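Local coordinates for TRAP solute Binding Protein (Uncultured marine bacterium, PDB 5I7I) that probably delivers aromatic acids to a TRAP transporter as its extracellular solute-binding protein, and holds 3-hydroxybenzoate in its pocket, at residues A[191-196]-A[200-205]; A[210-215]-A[219-224]. All coordinates share one frame; numbering follows the deposited sequence.

Contact 1 of 2, residues A[191-196]-A[200-205]; sequences PAVAGA and GVIDGM
Ala196 meets the chain beyond its helix through both its carbonyl oxygen and its methyl group, illustrating how a helix end can be fastened to the start of a strand. Val201 N approaches Ala196 O nearly end-on at 2.7 Å, while Ile202 N, 3.3 Å from the same Ala196 O, sits well above the carbonyl plane. Gly200, with positive phi (73°), turns the chain in a Schellman motif, whose long hydrogen bond is that of Val201 N; the Ile202 bond adds to it.

The tight part lies beneath the turn. Ile202 CG1 stands between its own backbone N and carbonyl carbon (chi1 51°), which directs the extended arm at the helix: CG1 lies 3.7 Å from Ala196 CB, and CD1 reaches 4.0 Å from Val193 CG1. That same Val193 methyl meets Met205 CG, the side chains crossing at about a right angle. Cutting Ile202 back to an alanine would probably open a gap between the helix and segment 200-205, leaving Val193 CG1 and Ala196 CB with less apolar cover. The outer side is looser: Gly200 and Val201 are exposed, and Val201 only brushes Ala196 CB with its CB and CG1.

Helix 193-198 is the connection of a beta-alpha-beta crossover from strand 184-187 to the parallel strand 204-207, with strand 166-169 between them. Arg168 of that strand touches Val193, Ile202 and Met205, and Leu217 of helix 217-220 touches Val193 and Met205.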
# COMPACT_ATOMS: atom_id res chain seq x y z
N PRO A 191 -4.97 9.46 6.61
CA PRO A 191 -5.10 10.87 7.03
C PRO A 191 -5.82 11.04 8.37
O PRO A 191 -5.74 12.13 8.94
CB PRO A 191 -5.89 11.52 5.89
CG PRO A 191 -5.68 10.62 4.73
CD PRO A 191 -5.65 9.25 5.32
N ALA A 192 -6.50 10.01 8.87
CA ALA A 192 -7.23 10.05 10.13
C ALA A 192 -6.37 9.66 11.34
O ALA A 192 -6.81 9.84 12.48
CB ALA A 192 -8.42 9.10 10.06
N VAL A 193 -5.16 9.15 11.10
CA VAL A 193 -4.38 8.54 12.17
C VAL A 193 -3.92 9.59 13.19
O VAL A 193 -3.98 9.36 14.41
CB VAL A 193 -3.18 7.80 11.57
CG1 VAL A 193 -2.20 7.38 12.65
CG2 VAL A 193 -3.67 6.59 10.80
N ALA A 194 -3.37 10.71 12.71
CA ALA A 194 -2.80 11.70 13.63
C ALA A 194 -3.85 12.18 14.61
O ALA A 194 -3.59 12.28 15.82
CB ALA A 194 -2.23 12.88 12.85
N GLY A 195 -5.04 12.51 14.11
CA GLY A 195 -6.09 12.99 14.98
C GLY A 195 -6.52 11.94 15.98
O GLY A 195 -6.77 12.24 17.15
N ALA A 196 -6.60 10.69 15.54
CA ALA A 196 -6.97 9.60 16.43
C ALA A 196 -5.93 9.40 17.52
O ALA A 196 -6.29 9.07 18.66
CB ALA A 196 -7.19 8.32 15.62
N GLY A 200 -6.47 10.40 21.63
CA GLY A 200 -6.46 9.19 22.41
C GLY A 200 -7.38 8.08 21.95
O GLY A 200 -7.70 7.20 22.75
N VAL A 201 -7.80 8.07 20.67
CA VAL A 201 -8.64 6.99 20.14
C VAL A 201 -7.81 5.75 19.79
O VAL A 201 -8.34 4.62 19.76
CB VAL A 201 -9.43 7.47 18.90
CG1 VAL A 201 -9.79 6.30 17.95
CG2 VAL A 201 -10.71 8.15 19.29
N ILE A 202 -6.55 5.92 19.42
CA ILE A 202 -5.64 4.80 19.18
C ILE A 202 -4.37 5.08 19.97
O ILE A 202 -4.03 6.23 20.28
CB ILE A 202 -5.30 4.56 17.68
CG1 ILE A 202 -4.84 5.86 17.02
CG2 ILE A 202 -6.48 3.95 16.94
CD1 ILE A 202 -4.46 5.73 15.54
N ASP A 203 -3.66 4.01 20.27
CA ASP A 203 -2.37 4.09 20.94
C ASP A 203 -1.20 3.99 19.97
O ASP A 203 -0.05 4.21 20.37
CB ASP A 203 -2.29 2.95 21.97
CG ASP A 203 -3.45 2.96 22.97
OD1 ASP A 203 -3.66 4.00 23.64
OD2 ASP A 203 -4.19 1.95 23.10
N GLY A 204 -1.45 3.65 18.72
CA GLY A 204 -0.39 3.46 17.77
C GLY A 204 -0.98 2.95 16.47
O GLY A 204 -2.19 2.93 16.29
N MET A 205 -0.09 2.55 15.58
CA MET A 205 -0.51 2.18 14.23
C MET A 205 0.60 1.40 13.56
O MET A 205 1.77 1.44 13.98
CB MET A 205 -0.83 3.40 13.35
CG MET A 205 0.37 4.27 13.00
SD MET A 205 0.89 5.34 14.32
CE MET A 205 2.17 6.25 13.44

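Contact 2 of 2, residues A[210-215]-A[219-224]; sequences EIMPSF and ELTKAH. With 3HB (3-hydroxybenzoic acid), chain C.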
# COMPACT_ATOMS: atom_id res chain seq x y z
N GLU A 210 7.56 5.85 5.12
CA GLU A 210 7.55 6.88 4.08
C GLU A 210 6.35 7.81 4.20
O GLU A 210 6.45 8.98 3.82
CB GLU A 210 7.57 6.25 2.69
CG GLU A 210 6.30 5.46 2.31
CD GLU A 210 5.26 6.27 1.57
OE1 GLU A 210 4.14 5.74 1.36
OE2 GLU A 210 5.53 7.44 1.18
N ILE A 211 5.22 7.30 4.69
CA ILE A 211 3.99 8.09 4.78
C ILE A 211 3.97 8.97 6.01
O ILE A 211 3.15 9.90 6.10
CB ILE A 211 2.75 7.16 4.69
CG1 ILE A 211 1.45 7.95 4.45
CG2 ILE A 211 2.64 6.29 5.92
CD1 ILE A 211 1.43 8.76 3.17
N MET A 212 4.84 8.72 6.98
CA MET A 212 4.66 9.33 8.30
C MET A 212 4.90 10.82 8.29
O MET A 212 4.10 11.55 8.91
CB MET A 212 5.55 8.62 9.33
CG MET A 212 5.11 7.21 9.58
SD MET A 212 6.17 6.29 10.69
CE MET A 212 5.92 7.13 12.24
N PRO A 213 5.94 11.35 7.67
CA PRO A 213 6.21 12.78 7.83
C PRO A 213 5.12 13.65 7.22
O PRO A 213 4.92 14.78 7.68
CB PRO A 213 7.57 12.97 7.15
CG PRO A 213 8.22 11.61 7.26
CD PRO A 213 7.08 10.65 7.02
N SER A 214 4.41 13.14 6.22
CA SER A 214 3.35 13.89 5.58
C SER A 214 2.19 14.18 6.52
O SER A 214 1.39 15.08 6.25
CB SER A 214 2.83 13.11 4.37
OG SER A 214 3.89 12.76 3.50
N PHE A 215 2.11 13.45 7.64
CA PHE A 215 1.08 13.65 8.66
C PHE A 215 1.68 13.86 10.05
O PHE A 215 0.97 13.76 11.05
CB PHE A 215 0.12 12.47 8.66
CG PHE A 215 -0.54 12.22 7.34
CD1 PHE A 215 -1.62 12.97 6.95
CD2 PHE A 215 -0.07 11.23 6.49
CE1 PHE A 215 -2.23 12.74 5.72
CE2 PHE A 215 -0.68 10.99 5.27
CZ PHE A 215 -1.76 11.75 4.89
N GLU A 219 6.45 12.61 14.74
CA GLU A 219 6.43 13.44 15.93
C GLU A 219 5.49 12.87 16.98
O GLU A 219 5.78 12.96 18.18
CB GLU A 219 6.02 14.88 15.58
CG GLU A 219 7.03 15.59 14.67
CD GLU A 219 6.61 17.01 14.31
OE1 GLU A 219 5.46 17.41 14.59
OE2 GLU A 219 7.46 17.75 13.75
N LEU A 220 4.39 12.25 16.55
CA LEU A 220 3.36 11.79 17.46
C LEU A 220 3.62 10.38 17.98
O LEU A 220 3.01 9.99 18.97
CB LEU A 220 2.00 11.85 16.76
CG LEU A 220 1.56 13.25 16.36
CD1 LEU A 220 0.39 13.17 15.41
CD2 LEU A 220 1.19 14.06 17.58
N THR A 221 4.51 9.63 17.33
CA THR A 221 4.96 8.35 17.86
C THR A 221 6.47 8.35 17.93
O THR A 221 7.14 8.72 16.95
CB THR A 221 4.46 7.16 17.02
OG1 THR A 221 4.90 7.25 15.66
CG2 THR A 221 2.95 7.06 17.09
N LYS A 222 7.02 7.97 19.08
CA LYS A 222 8.45 7.94 19.27
C LYS A 222 9.01 6.54 19.40
O LYS A 222 10.23 6.38 19.39
CB LYS A 222 8.83 8.76 20.51
CG LYS A 222 8.50 10.24 20.39
CD LYS A 222 9.34 10.92 19.31
CE LYS A 222 8.97 12.38 19.14
NZ LYS A 222 8.94 13.05 20.45
N ALA A 223 8.18 5.52 19.52
CA ALA A 223 8.66 4.16 19.60
C ALA A 223 8.28 3.41 18.33
O ALA A 223 7.12 3.44 17.91
CB ALA A 223 8.09 3.44 20.82
N HIS A 224 9.26 2.77 17.71
CA HIS A 224 9.10 2.14 16.42
C HIS A 224 9.75 0.77 16.43
O HIS A 224 10.88 0.62 16.91
CB HIS A 224 9.73 3.01 15.33
CG HIS A 224 9.37 4.46 15.46
ND1 HIS A 224 8.16 4.95 15.07
CD2 HIS A 224 10.06 5.51 15.96
CE1 HIS A 224 8.10 6.25 15.32
NE2 HIS A 224 9.24 6.61 15.86
C1' 3HB C . -1.70 3.36 4.80
O1' 3HB C . -1.18 2.66 5.70
O2' 3HB C . -2.94 3.54 4.77
C1 3HB C . -0.82 4.06 3.77
C2 3HB C . 0.54 3.75 3.70
C3 3HB C . 1.34 4.38 2.79
C4 3HB C . 0.83 5.34 1.95
C5 3HB C . -0.53 5.65 2.01
C6 3HB C . -1.35 5.02 2.92
O3 3HB C . 2.68 4.05 2.73
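Met212 reaches from a pocket-lining loop to a helix-to-strand junction, touching Thr221 and His224 with its terminal methyl. The setting is the mixed beta-sheet of a family 7 solute-binding protein, where helix 217-220 gives way to strand 223-227 and Lys222 and Ala223 form a classic beta bulge opposite Thr151.

The Met212 chain runs extended through chi2 and bends at its end (chi3 67°), which brings CE to 3.6 Å from Thr221 OG1 and to 3.9 Å from His224 CE1. It crosses the threonine at about a right angle but slides past the histidine in the opposite direction, its methyl coming obliquely to the imidazole. Neither polar group depends on the methionine: Thr221 OG1 is hydrogen-bonded to Leu217 O, and His224 ND1 to His150 ND1. Those bonds are likely to limit how far either group can turn. The methyl thus packs against polar side chains whose hydrogen bonds lie with other residues.

Phe215 N bonds back to Met212 O at 3.0 Å, closing a turn in the loop, and Ile211 CG1 meets the edge of the Phe215 ring in its plane.

On the far side of the loop, Ile211 lays CG1 3.7 Å from C4 of 3-hydroxybenzoate, with CD1 equally near. Glu210 is bent at chi2 (92°), bringing its carboxylate round to the ligand. OE2 is held by Asn38 ND2, which is likely to fix the rotation of the carboxylate, whereas Trp274 NE1 gives OE1 a weak bond. The ligand hydroxyl O3 donates to Glu210 OE1 across 2.6 Å.

How the contacts relate
Both contacts join a helix or loop to the same six-stranded sheet, in series along the chain, with centres about 11 Å apart. Contact 1 is partly buried and reaches the surface at its turn; contact 2 is smaller but buried. Their chemistry differs accordingly: contact 1 combines backbone capping bonds with aliphatic packing, whereas contact 2 has no hydrogen bond between its segments and meets the bound acid through one of them. They touch directly. Met205 CE of contact 1 lies 3.7 Å from Thr221 OG1 of contact 2, Ala194 CB packs on Leu220 CD1, and Pro191 CA rests near Phe215 CE1, tying helix 193-198 to helix 217-220, and the residues just ahead of it to the pocket loop.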